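Local coordinates for DUF4393 domain-containing protein (Alcanivorax borkumensis, PDB 3H35) that is of unknown function but belongs to the abortive infection alpha family, so it may act in defence against phage, at residues D140-K143 / A144-E147. Numbering follows the deposited sequence.
Sequences DFRK and AQAE
With its CG anti to the carbonyl carbon (chi1 -77°) and a single bend at chi2, the Arg142 chain comes to lie beside that of Gln145, whose CG stands anti to its own backbone N (chi1 -177°) and whose chain is extended beyond it. The two side chains point the same way, and Arg142 NH1 donates to Gln145 OE1 at 2.7 Å. The donor lies in the carbonyl plane, on a lone pair, while the oxygen sits at the guanidinium edge, slightly out of its plane; the bond is bent, with an N-H...O angle of 142°. A water gives a second bond to the same OE1, at 2.8 Å, and its other proton to the Arg142 carbonyl, linking side chain and backbone, which should restrain the rotation of the amide. Glu136 O takes the NE hydrogen, so the guanidinium is gripped from two directions; CE2 of Phe141 lies over one of its faces, toward the rim.

The residues form about two turns of alpha helix near the start of helix 139-151, which packs on the antiparallel sheet: Phe141 is buried against Leu74, Leu76, Tyr89, Tyr91 and Ile157, and the Gln145 side chain also rests on Leu76 and Ile157. Four i to i+4 backbone bonds hold these turns, among them Gln145 N to Phe141 O at 2.8 Å and Glu147 N to Lys143 O at 3.0 Å.

Away from the Arg142 pair, the Lys143 chain, extended as far as CE and bent only at chi4, crosses that of Glu147, with Lys143 CG 4.0 Å from Glu147 OE2. Lys143 NZ stays 5.1 Å from that oxygen, too far for a salt bridge, though the opposite charges probably attract. Glu147 OE1 has a long, weak ion pair with Arg169 of a second subunit, whose Pro166 packs on Ala144 and Glu147.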
loop_
_atom_site.group_PDB
_atom_site.type_symbol
_atom_site.label_atom_id
_atom_site.label_comp_id
_atom_site.label_asym_id
_atom_site.label_seq_id
_atom_site.Cartn_x
_atom_site.Cartn_y
_atom_site.Cartn_z
ATOM N N ASP A 140 14.893 -4.536 19.117
ATOM C CA ASP A 140 14.776 -4.389 17.667
ATOM C C ASP A 140 13.894 -3.208 17.315
ATOM O O ASP A 140 14.204 -2.456 16.416
ATOM C CB ASP A 140 14.163 -5.628 17.010
ATOM C CG ASP A 140 15.074 -6.837 17.056
ATOM O OD1 ASP A 140 16.297 -6.715 16.812
ATOM O OD2 ASP A 140 14.541 -7.932 17.323
ATOM N N PHE A 141 12.763 -3.096 17.990
ATOM C CA PHE A 141 11.921 -1.946 17.826
ATOM C C PHE A 141 12.716 -0.658 18.108
ATOM O O PHE A 141 12.654 0.320 17.337
ATOM C CB PHE A 141 10.741 -2.042 18.784
ATOM C CG PHE A 141 9.942 -0.799 18.833
ATOM C CD1 PHE A 141 9.085 -0.490 17.797
ATOM C CD2 PHE A 141 10.079 0.078 19.884
ATOM C CE1 PHE A 141 8.376 0.708 17.799
ATOM C CE2 PHE A 141 9.373 1.272 19.906
ATOM C CZ PHE A 141 8.524 1.585 18.842
ATOM N N ARG A 142 13.484 -0.666 19.200
ATOM C CA ARG A 142 14.199 0.522 19.612
ATOM C C ARG A 142 15.232 0.888 18.583
ATOM O O ARG A 142 15.449 2.060 18.313
ATOM C CB ARG A 142 14.867 0.330 20.988
ATOM C CG ARG A 142 13.907 0.423 22.177
ATOM C CD ARG A 142 13.081 1.705 22.131
ATOM N NE ARG A 142 12.103 1.834 23.222
ATOM C CZ ARG A 142 11.330 2.912 23.435
ATOM N NH1 ARG A 142 11.417 3.997 22.665
ATOM N NH2 ARG A 142 10.481 2.922 24.447
ATOM N N LYS A 143 15.872 -0.126 18.018
ATOM C CA LYS A 143 16.818 0.074 16.930
ATOM C C LYS A 143 16.148 0.732 15.700
ATOM O O LYS A 143 16.683 1.671 15.127
ATOM C CB LYS A 143 17.392 -1.271 16.529
ATOM C CG LYS A 143 18.589 -1.200 15.619
ATOM C CD LYS A 143 18.947 -2.604 15.093
ATOM C CE LYS A 143 20.242 -2.604 14.274
ATOM N NZ LYS A 143 21.375 -2.210 15.158
ATOM N N ALA A 144 14.985 0.225 15.315
ATOM C CA ALA A 144 14.247 0.762 14.150
ATOM C C ALA A 144 13.858 2.225 14.423
ATOM O O ALA A 144 14.042 3.099 13.583
ATOM C CB ALA A 144 12.980 -0.068 13.860
ATOM N N GLN A 145 13.361 2.464 15.624
ATOM C CA GLN A 145 12.974 3.806 16.020
ATOM C C GLN A 145 14.174 4.772 15.943
ATOM O O GLN A 145 14.032 5.827 15.404
ATOM C CB GLN A 145 12.397 3.826 17.434
ATOM C CG GLN A 145 11.886 5.214 17.898
ATOM C CD GLN A 145 11.674 5.270 19.398
ATOM O OE1 GLN A 145 12.195 4.426 20.152
ATOM N NE2 GLN A 145 10.910 6.269 19.850
ATOM N N ALA A 146 15.330 4.365 16.471
ATOM C CA ALA A 146 16.496 5.185 16.447
ATOM C C ALA A 146 16.935 5.446 15.000
ATOM O O ALA A 146 17.245 6.574 14.665
ATOM C CB ALA A 146 17.632 4.584 17.328
ATOM N N GLU A 147 16.893 4.450 14.116
ATOM C CA GLU A 147 17.260 4.698 12.723
ATOM C C GLU A 147 16.367 5.755 12.083
ATOM O O GLU A 147 16.841 6.668 11.390
ATOM C CB GLU A 147 17.159 3.435 11.896
ATOM C CG GLU A 147 18.140 2.322 12.253
ATOM C CD GLU A 147 17.931 1.078 11.361
ATOM O OE1 GLU A 147 17.551 1.229 10.170
ATOM O OE2 GLU A 147 18.158 -0.046 11.850
HETATM O O HOH W 1 15.018 4.103 20.328
#